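Local atomic coordinates of acyl-CoA hydrolase (Bacillus cereus, PDB entry 1Y7U), a protein that probably hydrolyses long-chain fatty acyl-CoA thioesters and binds coenzyme A at the interface between its subunits. Residues K41-M46 / D68-L73; M48-S53 / M96-K101; K60-A65 / F122-K127; I89-T94 / V132-V137. All coordinates share one frame; numbering follows the deposited sequence.

How the contacts relate
Contacts 1 to 3 lie in the hotdog fold, with helix 39-58 packed on an antiparallel sheet. Contacts 1 and 2 share that helix, and their centres lie about 12 Å apart. Contact 3 joins strand 61-71, also used by contact 1, to strand 112-125, about 12 Å from contact 2. Contact 4 joins the end of strand 81-91 and the loop after it to 132-137, leading into strand 136-138. It is about 11 Å from contact 3 and 23 Å from contact 1, centre to centre. Along the chain the segments interleave, except that contact 1 closes before contact 4 opens. Contacts 3 and 4 grip one coenzyme A, contact 1 another. Two subunits hold each coenzyme, so one chain serves two sites.

Contact 1 of 4, residues K41-M46 / D68-L73; sequences KILSEM and DWVDFL. With COA (coenzyme A), chain J.
D71 OD1 takes one hydrogen bond, from N6A of coenzyme A (chain J), at 3.1 Å and 160°. Its partner oxygen OD2 takes a second bond, from S165 OG of the second subunit. The carboxylate is thus gripped at both oxygens, which fixes its rotation. In this hotdog fold, 41-46 is an early part of the helix 39-58. The segment 68-73 holds the V70-D71 part of strand 61-71 and the turn at F72. V70 and D71 also pair with a strand of the second subunit, so the sheet runs on across the interface. V70 points toward the helix and slides past L43, with L43 CD2 at 3.8 Å from V70 CG2. F72 is the centre of an inverse gamma turn. Its CG is anti to the carbonyl carbon (chi1 -65°), and the ring reaches the helix. L43 CG sits at the ring edge, 4.0 Å from F72 CZ. I42 meets the ring tip to tip and brings CG2 to its edge, in plane. V70 CG1 lies over one ring face. The selenomethionine M46 adds a looser touch on V70. F72 O receives a weak hydrogen bond from N8P of the coenzyme. I42 CD1 lies 3.6 Å from the coenzyme sulphur S1P.

Contact 2 of 4, residues M48-S53 / M96-K101; sequences MVASIS and MEVFVK
A50 CB is the small knob at the centre of this contact. It sits between two valines of the strand, 3.7 Å from V98 CG1 and 3.8 Å from V100 CG2. V98 and V100 both point toward the helix, and each has CG1 anti to its backbone N. V98 CG1 also fills the dip between A50 and S53, with S53 CB at 3.8 Å. V98 CG2 lies 3.9 Å from A50 O. Farther along, V49 CG1 crosses V100 CG1 obliquely at 4.2 Å. This is the heart of the hotdog fold, where the long helix 39-58 lies across the antiparallel sheet. The axes of 48-53 and 96-101 approach to 8.6 Å, and their directions differ by 136°. V20 of the strand 20-25 covers V49 and S53. S53 OG is bonded to S18 O and S86 OG. S51 turns away from the strand. Its OG donates to M48 O at 2.8 Å, in the carbonyl plane on a lone pair, and bonds R25 NH1 of the third subunit.

Contact 3 of 4, residues K60-A65 / F122-K127; sequences KECVTA and FVALSK. With COA (coenzyme A), chain F.
Two neighbouring antiparallel strands form one wall of the coenzyme A pocket here. V63 and V123 are a hydrogen-bonded pair. V123 N donates to V63 O at 2.9 Å, in the carbonyl plane, and V63 N donates to V123 O at 3.2 Å, from above the V123 carbonyl plane. C62 with A124 and T64 with F122 are non-hydrogen-bonded pairs. The side chains of V63 and V123 share the face that meets the coenzyme (chain F). V63 puts both methyls against its pantetheine arm, and V123 CG2 lies 3.6 Å from the ribose O4B. T64 O accepts a hydrogen bond from N4P of the coenzyme at 3.2 Å, with an N-H...O angle of 153°. On the other face, T64 crosses the F122 ring obliquely, with T64 CB 3.5 Å from F122 CE2. C62 SG lies beside A124 CB at 4.1 Å. The F122 ring continues onto D47, A50 and S51 of the helix 39-58 and onto V98 of the strand 95-105, the other sheet neighbour of the strand 112-125.

Contact 4 of 4, residues I89-T94 / V132-V137; sequences IWTGRT and VPVPRV. With COA (coenzyme A), chain F.
T91 and V137 point toward each other and cross obliquely. T91 OG1 stands between the backbone N and the carbonyl carbon (chi1 44°), where it receives a weak hydrogen bond from V137 N at 3.3 Å. V134 also points across. Its CG1 lies 4.1 Å from T91 CG2, and its other branch, CG2, reaches T94 O at 3.9 Å. R93 starts away from 132-137, but its extended chain runs alongside P133, pointing the same way. R93 NH2 comes to 4.1 Å from P133 CD. In the backbone, V134 N donates to R93 O at 2.9 Å, nearly along the C=O axis. I89 and W90 both face E97 of the neighbouring strand, a classic beta bulge near the end of the strand 81-91. W90 turns away from 132-137 and lies on V152 and R158 of the helix 142-170. Past the bulge, the turn 92-94 binds the 3'-phosphate of coenzyme A (chain F). Two backbone N-H groups grip its O7A: T94 N at 3.1 Å, and R93 N weakly. T94 N also bonds O8A. G92 has no side chain, and its CA lies close to O7A. A water lies within bonding distance of G92 O and P135 O, and H57 NE2 is hydrogen-bonded to P135 O. T94 CG2 rests against the ribose, 3.5 Å from C4B of the coenzyme.

Contact 1 of 4, residues K41-M46 / D68-L73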
# COMPACT_ATOMS: atom_id res chain seq x y z
N LYS A 41 -11.31 -2.04 7.77
CA LYS A 41 -10.80 -0.73 7.42
C LYS A 41 -11.15 0.28 8.50
O LYS A 41 -10.27 1.01 8.96
CB LYS A 41 -11.36 -0.28 6.07
CG LYS A 41 -10.81 1.07 5.60
CD LYS A 41 -9.30 1.10 5.55
CE LYS A 41 -8.81 2.43 5.02
NZ LYS A 41 -7.33 2.49 5.02
N ILE A 42 -12.41 0.31 8.92
CA ILE A 42 -12.83 1.23 9.96
C ILE A 42 -12.11 0.96 11.28
O ILE A 42 -11.61 1.89 11.93
CB ILE A 42 -14.35 1.17 10.16
CG1 ILE A 42 -15.05 1.62 8.87
CG2 ILE A 42 -14.78 2.08 11.30
CD1 ILE A 42 -16.54 1.64 8.96
N LEU A 43 -12.03 -0.30 11.69
CA LEU A 43 -11.36 -0.63 12.94
C LEU A 43 -9.89 -0.22 12.89
O LEU A 43 -9.39 0.40 13.82
CB LEU A 43 -11.47 -2.13 13.21
CG LEU A 43 -12.91 -2.64 13.38
CD1 LEU A 43 -12.94 -4.15 13.41
CD2 LEU A 43 -13.49 -2.05 14.64
N SER A 44 -9.20 -0.54 11.80
CA SER A 44 -7.79 -0.17 11.70
C SER A 44 -7.66 1.34 11.90
O SER A 44 -6.79 1.82 12.63
CB SER A 44 -7.23 -0.55 10.33
OG SER A 44 -5.85 -0.24 10.25
N GLU A 45 -8.55 2.08 11.26
CA GLU A 45 -8.51 3.53 11.35
C GLU A 45 -8.87 4.07 12.72
O GLU A 45 -8.29 5.06 13.16
CB GLU A 45 -9.42 4.14 10.29
CG GLU A 45 -8.78 5.29 9.58
CD GLU A 45 -7.64 4.84 8.69
OE1 GLU A 45 -7.92 4.39 7.56
OE2 GLU A 45 -6.48 4.92 9.13
N MSE A 46 -9.85 3.46 13.39
CA MSE A 46 -10.24 3.94 14.71
C MSE A 46 -9.06 3.84 15.65
O MSE A 46 -8.73 4.80 16.36
CB MSE A 46 -11.39 3.10 15.27
CG MSE A 46 -12.66 3.18 14.47
SE MSE A 46 -14.04 2.13 15.30
CE MSE A 46 -15.33 3.52 15.62
N ASP A 68 -13.27 -1.87 22.39
CA ASP A 68 -14.60 -2.15 22.92
C ASP A 68 -15.43 -2.70 21.75
O ASP A 68 -15.08 -2.46 20.59
CB ASP A 68 -15.24 -0.86 23.44
CG ASP A 68 -16.18 -1.12 24.59
OD1 ASP A 68 -15.73 -1.02 25.75
OD2 ASP A 68 -17.36 -1.42 24.34
N TRP A 69 -16.51 -3.41 22.01
CA TRP A 69 -17.27 -3.92 20.88
C TRP A 69 -17.69 -2.79 19.96
O TRP A 69 -17.88 -1.66 20.39
CB TRP A 69 -18.47 -4.73 21.34
CG TRP A 69 -19.38 -4.02 22.26
CD1 TRP A 69 -20.09 -2.89 21.99
CD2 TRP A 69 -19.74 -4.42 23.58
NE1 TRP A 69 -20.88 -2.56 23.07
CE2 TRP A 69 -20.69 -3.49 24.06
CE3 TRP A 69 -19.36 -5.49 24.41
CZ2 TRP A 69 -21.26 -3.59 25.33
CZ3 TRP A 69 -19.93 -5.59 25.67
CH2 TRP A 69 -20.88 -4.64 26.12
N VAL A 70 -17.83 -3.09 18.67
CA VAL A 70 -18.20 -2.09 17.69
C VAL A 70 -19.37 -2.52 16.82
O VAL A 70 -19.34 -3.61 16.25
CB VAL A 70 -17.02 -1.76 16.74
CG1 VAL A 70 -17.47 -0.79 15.70
CG2 VAL A 70 -15.86 -1.19 17.50
N ASP A 71 -20.39 -1.67 16.73
CA ASP A 71 -21.56 -1.96 15.91
C ASP A 71 -21.51 -1.06 14.68
O ASP A 71 -21.39 0.15 14.81
CB ASP A 71 -22.87 -1.67 16.65
CG ASP A 71 -23.22 -2.73 17.65
OD1 ASP A 71 -23.38 -3.90 17.24
OD2 ASP A 71 -23.35 -2.39 18.84
N PHE A 72 -21.61 -1.65 13.50
CA PHE A 72 -21.60 -0.84 12.30
C PHE A 72 -23.04 -0.46 11.97
O PHE A 72 -23.75 -1.16 11.26
CB PHE A 72 -20.91 -1.60 11.16
CG PHE A 72 -19.44 -1.85 11.42
CD1 PHE A 72 -18.99 -3.11 11.83
CD2 PHE A 72 -18.52 -0.79 11.38
CE1 PHE A 72 -17.65 -3.32 12.20
CE2 PHE A 72 -17.18 -0.99 11.75
CZ PHE A 72 -16.74 -2.25 12.16
N LEU A 73 -23.44 0.67 12.54
CA LEU A 73 -24.79 1.23 12.42
C LEU A 73 -25.28 1.44 11.00
O LEU A 73 -26.43 1.14 10.70
CB LEU A 73 -24.86 2.53 13.22
CG LEU A 73 -24.37 2.30 14.66
CD1 LEU A 73 -24.36 3.61 15.43
CD2 LEU A 73 -25.26 1.27 15.36
N1A COA J . -24.82 -7.06 15.19
C2A COA J . -25.03 -8.33 14.88
N3A COA J . -26.06 -8.60 14.11
C4A COA J . -26.86 -7.68 13.69
C5A COA J . -26.64 -6.44 13.98
C6A COA J . -25.61 -6.13 14.73
N6A COA J . -25.35 -4.91 15.05
N7A COA J . -27.53 -5.74 13.42
C8A COA J . -28.28 -6.55 12.76
N9A COA J . -27.89 -7.79 12.92
C1B COA J . -28.50 -9.04 12.46
C2B COA J . -29.83 -9.29 13.00
O2B COA J . -29.64 -10.04 14.11
C3B COA J . -30.38 -10.22 12.02
O3B COA J . -29.84 -11.45 12.30
P3B COA J . -30.59 -12.75 12.06
O7A COA J . -29.75 -13.84 12.03
O8A COA J . -31.34 -12.68 10.90
O9A COA J . -31.37 -13.10 13.14
C4B COA J . -29.93 -9.60 10.77
O4B COA J . -28.75 -9.04 11.11
C5B COA J . -30.66 -8.32 10.60
O5B COA J . -31.91 -8.39 10.07
P1A COA J . -32.42 -7.06 9.69
O1A COA J . -32.93 -6.44 10.83
O2A COA J . -33.31 -7.29 8.62
O3A COA J . -31.20 -6.27 9.25
P2A COA J . -31.13 -4.74 9.37
O4A COA J . -31.42 -4.15 10.64
O5A COA J . -31.39 -3.98 8.19
O6A COA J . -29.66 -4.62 9.61
CBP COA J . -27.45 -4.69 8.63
CCP COA J . -28.84 -5.23 8.70
CDP COA J . -26.57 -5.37 9.59
CEP COA J . -27.09 -5.12 7.29
CAP COA J . -27.23 -3.20 8.72
OAP COA J . -26.98 -2.91 10.03
C9P COA J . -26.04 -2.71 7.99
O9P COA J . -25.99 -2.68 6.64
N8P COA J . -25.06 -2.33 8.70
C7P COA J . -23.87 -1.92 8.10
C6P COA J . -22.83 -2.98 7.92
C5P COA J . -21.81 -2.52 6.97
O5P COA J . -21.98 -2.63 5.83
N4P COA J . -20.78 -1.96 7.41
C3P COA J . -19.48 -2.42 7.25
C2P COA J . -18.62 -1.26 7.63
S1P COA J . -19.40 0.28 7.30

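Contact 2 of 4, residues M48-S53 / M96-K101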
# COMPACT_ATOMS: atom_id res chain seq x y z
N MSE A 48 -5.90 3.65 14.88
CA MSE A 48 -4.84 4.53 14.44
C MSE A 48 -4.97 5.94 14.97
O MSE A 48 -4.08 6.47 15.63
CB MSE A 48 -4.81 4.58 12.91
CG MSE A 48 -3.69 5.44 12.34
SE MSE A 48 -1.91 4.85 12.85
CE MSE A 48 -1.53 6.26 14.10
N VAL A 49 -6.11 6.54 14.68
CA VAL A 49 -6.39 7.89 15.09
C VAL A 49 -6.41 7.99 16.63
O VAL A 49 -6.05 9.01 17.21
CB VAL A 49 -7.72 8.33 14.45
CG1 VAL A 49 -8.86 8.19 15.43
CG2 VAL A 49 -7.59 9.73 13.90
N ALA A 50 -6.81 6.90 17.28
CA ALA A 50 -6.86 6.85 18.74
C ALA A 50 -5.47 6.72 19.36
O ALA A 50 -5.21 7.26 20.44
CB ALA A 50 -7.71 5.69 19.16
N SER A 51 -4.58 5.99 18.70
CA SER A 51 -3.23 5.82 19.20
C SER A 51 -2.55 7.18 19.19
O SER A 51 -1.65 7.44 19.98
CB SER A 51 -2.45 4.84 18.33
OG SER A 51 -1.96 5.45 17.15
N ILE A 52 -2.96 8.05 18.27
CA ILE A 52 -2.38 9.38 18.19
C ILE A 52 -2.87 10.18 19.38
O ILE A 52 -2.10 10.91 20.00
CB ILE A 52 -2.76 10.09 16.87
CG1 ILE A 52 -2.11 9.37 15.69
CG2 ILE A 52 -2.31 11.54 16.91
CD1 ILE A 52 -2.48 9.93 14.34
N SER A 53 -4.16 10.06 19.70
CA SER A 53 -4.72 10.77 20.84
C SER A 53 -4.00 10.29 22.10
O SER A 53 -3.64 11.09 22.96
CB SER A 53 -6.22 10.47 20.99
OG SER A 53 -6.99 11.13 20.00
N MSE A 96 -5.45 4.73 29.47
CA MSE A 96 -6.40 5.77 29.09
C MSE A 96 -7.40 5.23 28.08
O MSE A 96 -7.06 4.38 27.26
CB MSE A 96 -5.64 6.96 28.52
CG MSE A 96 -4.53 6.54 27.59
SE MSE A 96 -3.06 7.78 27.55
CE MSE A 96 -4.04 9.29 26.91
N GLU A 97 -8.64 5.69 28.17
CA GLU A 97 -9.66 5.26 27.23
C GLU A 97 -9.92 6.34 26.23
O GLU A 97 -10.25 7.47 26.58
CB GLU A 97 -10.95 4.89 27.93
CG GLU A 97 -10.90 3.55 28.58
CD GLU A 97 -12.27 2.99 28.79
OE1 GLU A 97 -12.86 2.49 27.81
OE2 GLU A 97 -12.79 3.06 29.92
N VAL A 98 -9.77 5.99 24.96
CA VAL A 98 -9.96 6.94 23.89
C VAL A 98 -11.27 6.67 23.17
O VAL A 98 -11.52 5.55 22.71
CB VAL A 98 -8.80 6.86 22.88
CG1 VAL A 98 -8.95 7.94 21.83
CG2 VAL A 98 -7.47 6.99 23.61
N PHE A 99 -12.10 7.69 23.11
CA PHE A 99 -13.38 7.58 22.43
C PHE A 99 -13.11 7.85 20.96
O PHE A 99 -12.30 8.71 20.61
CB PHE A 99 -14.37 8.61 22.96
CG PHE A 99 -15.67 8.62 22.23
CD1 PHE A 99 -16.57 7.56 22.37
CD2 PHE A 99 -15.99 9.65 21.35
CE1 PHE A 99 -17.77 7.53 21.64
CE2 PHE A 99 -17.18 9.63 20.61
CZ PHE A 99 -18.07 8.56 20.75
N VAL A 100 -13.78 7.09 20.09
CA VAL A 100 -13.60 7.28 18.66
C VAL A 100 -14.95 7.35 18.01
O VAL A 100 -15.83 6.52 18.26
CB VAL A 100 -12.80 6.14 18.03
CG1 VAL A 100 -12.48 6.50 16.59
CG2 VAL A 100 -11.52 5.91 18.82
N LYS A 101 -15.10 8.33 17.14
CA LYS A 101 -16.34 8.59 16.45
C LYS A 101 -16.11 8.51 14.94
O LYS A 101 -15.16 9.11 14.42
CB LYS A 101 -16.79 9.97 16.91
CG LYS A 101 -17.94 10.60 16.24
CD LYS A 101 -18.04 11.98 16.84
CE LYS A 101 -18.95 12.88 16.06
NZ LYS A 101 -18.94 14.22 16.71

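Contact 3 of 4, residues K60-A65 / F122-K127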
# COMPACT_ATOMS: atom_id res chain seq x y z
N LYS A 60 3.83 9.87 25.64
CA LYS A 60 4.59 8.64 25.82
C LYS A 60 4.31 7.73 24.63
O LYS A 60 3.39 7.98 23.85
CB LYS A 60 4.17 7.90 27.09
CG LYS A 60 4.50 8.61 28.38
CD LYS A 60 5.99 8.64 28.63
CE LYS A 60 6.30 9.48 29.86
NZ LYS A 60 7.76 9.55 30.18
N GLU A 61 5.12 6.69 24.49
CA GLU A 61 4.94 5.73 23.41
C GLU A 61 3.87 4.76 23.91
O GLU A 61 4.12 4.00 24.85
CB GLU A 61 6.25 4.99 23.14
CG GLU A 61 7.43 5.47 23.98
CD GLU A 61 8.74 4.83 23.57
OE1 GLU A 61 9.15 4.99 22.40
OE2 GLU A 61 9.37 4.17 24.43
N CYS A 62 2.70 4.78 23.29
CA CYS A 62 1.62 3.91 23.73
C CYS A 62 1.40 2.64 22.94
O CYS A 62 1.87 2.49 21.81
CB CYS A 62 0.33 4.69 23.80
SG CYS A 62 0.41 6.01 25.02
N VAL A 63 0.66 1.73 23.55
CA VAL A 63 0.33 0.43 22.99
C VAL A 63 -1.18 0.22 23.16
O VAL A 63 -1.77 0.66 24.15
CB VAL A 63 1.09 -0.67 23.75
CG1 VAL A 63 0.13 -1.69 24.29
CG2 VAL A 63 2.13 -1.29 22.85
N THR A 64 -1.82 -0.46 22.23
CA THR A 64 -3.26 -0.66 22.36
C THR A 64 -3.59 -1.92 23.14
O THR A 64 -3.21 -3.02 22.76
CB THR A 64 -3.98 -0.64 20.96
OG1 THR A 64 -5.17 -1.42 21.01
CG2 THR A 64 -3.07 -1.13 19.87
N ALA A 65 -4.30 -1.73 24.25
CA ALA A 65 -4.68 -2.82 25.14
C ALA A 65 -5.99 -3.50 24.77
O ALA A 65 -6.12 -4.72 24.89
CB ALA A 65 -4.76 -2.32 26.58
N PHE A 122 -5.59 2.32 25.72
CA PHE A 122 -4.14 2.33 25.49
C PHE A 122 -3.38 2.37 26.81
O PHE A 122 -3.86 2.92 27.80
CB PHE A 122 -3.74 3.55 24.64
CG PHE A 122 -4.11 3.43 23.19
CD1 PHE A 122 -5.38 3.79 22.74
CD2 PHE A 122 -3.19 2.93 22.26
CE1 PHE A 122 -5.72 3.66 21.40
CE2 PHE A 122 -3.53 2.80 20.93
CZ PHE A 122 -4.80 3.17 20.49
N VAL A 123 -2.18 1.79 26.83
CA VAL A 123 -1.34 1.78 28.02
C VAL A 123 0.01 2.40 27.68
O VAL A 123 0.69 1.95 26.76
CB VAL A 123 -1.08 0.35 28.54
CG1 VAL A 123 -0.05 0.39 29.67
CG2 VAL A 123 -2.37 -0.27 29.03
N ALA A 124 0.39 3.43 28.43
CA ALA A 124 1.66 4.10 28.19
C ALA A 124 2.79 3.24 28.74
O ALA A 124 2.74 2.77 29.87
CB ALA A 124 1.66 5.46 28.86
N LEU A 125 3.82 3.02 27.92
CA LEU A 125 4.94 2.20 28.35
C LEU A 125 6.29 2.90 28.33
O LEU A 125 6.53 3.82 27.54
CB LEU A 125 5.00 0.93 27.51
CG LEU A 125 3.81 -0.02 27.69
CD1 LEU A 125 4.10 -1.36 27.02
CD2 LEU A 125 3.56 -0.22 29.17
N SER A 126 7.17 2.47 29.23
CA SER A 126 8.51 3.02 29.32
C SER A 126 9.35 2.27 28.30
O SER A 126 8.94 1.21 27.82
CB SER A 126 9.08 2.79 30.71
OG SER A 126 9.25 1.41 30.98
N LYS A 127 10.51 2.82 27.98
CA LYS A 127 11.40 2.19 27.01
C LYS A 127 11.66 0.71 27.30
O LYS A 127 12.18 0.00 26.44
CB LYS A 127 12.71 2.97 26.93
CG LYS A 127 12.51 4.44 26.65
CD LYS A 127 13.82 5.16 26.37
CE LYS A 127 14.29 4.92 24.94
NZ LYS A 127 13.35 5.51 23.94
N1A COA F . -8.22 -3.98 28.62
C2A COA F . -8.20 -2.73 29.12
N3A COA F . -7.18 -2.33 29.92
C4A COA F . -6.20 -3.16 30.21
C5A COA F . -6.19 -4.40 29.69
C6A COA F . -7.21 -4.84 28.87
N6A COA F . -7.10 -5.91 28.08
N7A COA F . -5.11 -4.99 30.14
C8A COA F . -4.44 -4.15 30.89
N9A COA F . -5.11 -3.02 30.98
C1B COA F . -4.61 -1.82 31.67
C2B COA F . -5.22 -1.56 33.02
O2B COA F . -6.26 -0.64 32.82
C3B COA F . -4.12 -0.93 33.85
O3B COA F . -4.54 0.37 33.97
P3B COA F . -4.30 1.40 35.06
O7A COA F . -4.62 2.61 34.48
O8A COA F . -3.03 1.55 35.62
O9A COA F . -5.21 1.24 36.08
C4B COA F . -2.96 -0.99 32.91
O4B COA F . -3.28 -2.00 32.02
C5B COA F . -1.65 -1.37 33.53
O5B COA F . -1.47 -2.75 33.40
P1A COA F . -0.46 -3.61 34.27
O1A COA F . -1.14 -4.62 35.09
O2A COA F . 0.31 -2.76 35.18
O3A COA F . 0.47 -4.44 33.29
P2A COA F . 0.10 -5.29 32.01
O4A COA F . -1.08 -6.16 32.19
O5A COA F . 1.26 -6.10 31.74
O6A COA F . -0.13 -4.28 30.81
CBP COA F . -0.64 -5.33 28.65
CCP COA F . 0.27 -4.43 29.47
CDP COA F . -1.30 -6.41 29.46
CEP COA F . -1.73 -4.51 28.02
CAP COA F . 0.23 -6.19 27.73
OAP COA F . 0.19 -7.55 28.12
C9P COA F . 0.57 -5.90 26.31
O9P COA F . 1.80 -5.36 26.02
N8P COA F . -0.30 -6.16 25.39
C7P COA F . -0.42 -5.34 24.22
C6P COA F . 0.87 -4.85 23.60
C5P COA F . 0.76 -4.59 22.14
O5P COA F . 1.77 -4.65 21.41
N4P COA F . -0.44 -4.32 21.69
C3P COA F . -0.79 -4.58 20.34
C2P COA F . -1.05 -6.04 20.17
S1P COA F . 0.20 -6.81 19.20
O HOH W 1 11.38 3.94 22.23

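Contact 4 of 4, residues I89-T94 / V132-V137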
# COMPACT_ATOMS: atom_id res chain seq x y z
N ILE A 89 -10.92 10.31 27.19
CA ILE A 89 -11.95 10.81 28.10
C ILE A 89 -11.79 10.26 29.48
O ILE A 89 -12.13 10.92 30.45
CB ILE A 89 -13.38 10.47 27.70
CG1 ILE A 89 -13.37 9.36 26.66
CG2 ILE A 89 -14.13 11.74 27.31
CD1 ILE A 89 -14.57 8.50 26.75
N TRP A 90 -11.30 9.03 29.60
CA TRP A 90 -11.13 8.43 30.90
C TRP A 90 -9.69 8.00 31.06
O TRP A 90 -9.07 7.55 30.11
CB TRP A 90 -12.05 7.21 31.02
CG TRP A 90 -11.91 6.45 32.32
CD1 TRP A 90 -12.70 6.58 33.43
CD2 TRP A 90 -10.94 5.45 32.63
NE1 TRP A 90 -12.27 5.71 34.41
CE2 TRP A 90 -11.20 5.01 33.94
CE3 TRP A 90 -9.88 4.88 31.92
CZ2 TRP A 90 -10.43 4.02 34.57
CZ3 TRP A 90 -9.11 3.90 32.54
CH2 TRP A 90 -9.39 3.48 33.85
N THR A 91 -9.14 8.16 32.26
CA THR A 91 -7.77 7.74 32.50
C THR A 91 -7.64 6.97 33.78
O THR A 91 -8.33 7.24 34.76
CB THR A 91 -6.77 8.91 32.59
OG1 THR A 91 -7.31 9.97 33.39
CG2 THR A 91 -6.41 9.40 31.20
N GLY A 92 -6.75 5.98 33.75
CA GLY A 92 -6.47 5.18 34.92
C GLY A 92 -5.19 5.79 35.42
O GLY A 92 -5.00 7.00 35.30
N ARG A 93 -4.30 4.99 35.97
CA ARG A 93 -3.04 5.54 36.45
C ARG A 93 -2.05 5.46 35.31
O ARG A 93 -1.27 6.38 35.05
CB ARG A 93 -2.53 4.71 37.62
CG ARG A 93 -1.14 5.09 38.04
CD ARG A 93 -0.54 4.04 38.93
NE ARG A 93 0.90 4.24 39.05
CZ ARG A 93 1.81 3.41 38.56
NH1 ARG A 93 1.43 2.30 37.92
NH2 ARG A 93 3.10 3.69 38.70
N THR A 94 -2.11 4.34 34.62
CA THR A 94 -1.22 4.04 33.54
C THR A 94 -1.90 3.92 32.18
O THR A 94 -1.25 4.03 31.14
CB THR A 94 -0.47 2.74 33.88
OG1 THR A 94 0.92 3.03 34.07
CG2 THR A 94 -0.66 1.70 32.81
N VAL A 132 3.57 3.22 32.61
CA VAL A 132 4.00 4.49 33.18
C VAL A 132 2.85 5.47 33.42
O VAL A 132 1.97 5.63 32.58
CB VAL A 132 5.04 5.16 32.23
CG1 VAL A 132 5.20 6.63 32.56
CG2 VAL A 132 6.36 4.44 32.37
N PRO A 133 2.86 6.14 34.58
CA PRO A 133 1.79 7.09 34.89
C PRO A 133 1.46 8.04 33.73
O PRO A 133 2.33 8.43 32.95
CB PRO A 133 2.32 7.81 36.14
CG PRO A 133 3.81 7.61 36.07
CD PRO A 133 3.91 6.19 35.60
N VAL A 134 0.19 8.41 33.65
CA VAL A 134 -0.34 9.26 32.60
C VAL A 134 -1.15 10.41 33.18
O VAL A 134 -1.83 10.25 34.18
CB VAL A 134 -1.24 8.40 31.68
CG1 VAL A 134 -2.34 9.25 31.07
CG2 VAL A 134 -0.40 7.75 30.61
N PRO A 135 -1.12 11.59 32.54
CA PRO A 135 -1.88 12.73 33.04
C PRO A 135 -3.34 12.36 33.29
O PRO A 135 -3.80 11.31 32.86
CB PRO A 135 -1.73 13.77 31.93
CG PRO A 135 -0.38 13.46 31.38
CD PRO A 135 -0.39 11.95 31.31
N ARG A 136 -4.07 13.23 33.98
CA ARG A 136 -5.48 12.98 34.25
C ARG A 136 -6.23 13.73 33.17
O ARG A 136 -5.72 14.73 32.66
CB ARG A 136 -5.86 13.51 35.64
CG ARG A 136 -7.28 13.17 36.07
CD ARG A 136 -7.59 13.69 37.48
NE ARG A 136 -8.99 13.45 37.86
CZ ARG A 136 -9.54 12.25 38.04
NH1 ARG A 136 -8.82 11.15 37.87
NH2 ARG A 136 -10.82 12.16 38.37
N VAL A 137 -7.40 13.25 32.78
CA VAL A 137 -8.18 13.94 31.76
C VAL A 137 -9.19 14.82 32.45
O VAL A 137 -9.65 14.49 33.54
CB VAL A 137 -9.00 12.98 30.87
CG1 VAL A 137 -9.43 13.69 29.61
CG2 VAL A 137 -8.22 11.77 30.54
N1A COA F . -8.22 -3.98 28.62
C2A COA F . -8.20 -2.73 29.12
N3A COA F . -7.18 -2.33 29.92
C4A COA F . -6.20 -3.16 30.21
C5A COA F . -6.19 -4.40 29.69
C6A COA F . -7.21 -4.84 28.87
N6A COA F . -7.10 -5.91 28.08
N7A COA F . -5.11 -4.99 30.14
C8A COA F . -4.44 -4.15 30.89
N9A COA F . -5.11 -3.02 30.98
C1B COA F . -4.61 -1.82 31.67
C2B COA F . -5.22 -1.56 33.02
O2B COA F . -6.26 -0.64 32.82
C3B COA F . -4.12 -0.93 33.85
O3B COA F . -4.54 0.37 33.97
P3B COA F . -4.30 1.40 35.06
O7A COA F . -4.62 2.61 34.48
O8A COA F . -3.03 1.55 35.62
O9A COA F . -5.21 1.24 36.08
C4B COA F . -2.96 -0.99 32.91
O4B COA F . -3.28 -2.00 32.02
C5B COA F . -1.65 -1.37 33.53
O5B COA F . -1.47 -2.75 33.40
P1A COA F . -0.46 -3.61 34.27
O1A COA F . -1.14 -4.62 35.09
O2A COA F . 0.31 -2.76 35.18
O3A COA F . 0.47 -4.44 33.29
P2A COA F . 0.10 -5.29 32.01
O4A COA F . -1.08 -6.16 32.19
O5A COA F . 1.26 -6.10 31.74
O6A COA F . -0.13 -4.28 30.81
CBP COA F . -0.64 -5.33 28.65
CCP COA F . 0.27 -4.43 29.47
CDP COA F . -1.30 -6.41 29.46
CEP COA F . -1.73 -4.51 28.02
CAP COA F . 0.23 -6.19 27.73
OAP COA F . 0.19 -7.55 28.12
C9P COA F . 0.57 -5.90 26.31
O9P COA F . 1.80 -5.36 26.02
N8P COA F . -0.30 -6.16 25.39
C7P COA F . -0.42 -5.34 24.22
C6P COA F . 0.87 -4.85 23.60
C5P COA F . 0.76 -4.59 22.14
O5P COA F . 1.77 -4.65 21.41
N4P COA F . -0.44 -4.32 21.69
C3P COA F . -0.79 -4.58 20.34
C2P COA F . -1.05 -6.04 20.17
S1P COA F . 0.20 -6.81 19.20
O HOH W 2 -4.74 9.39 34.80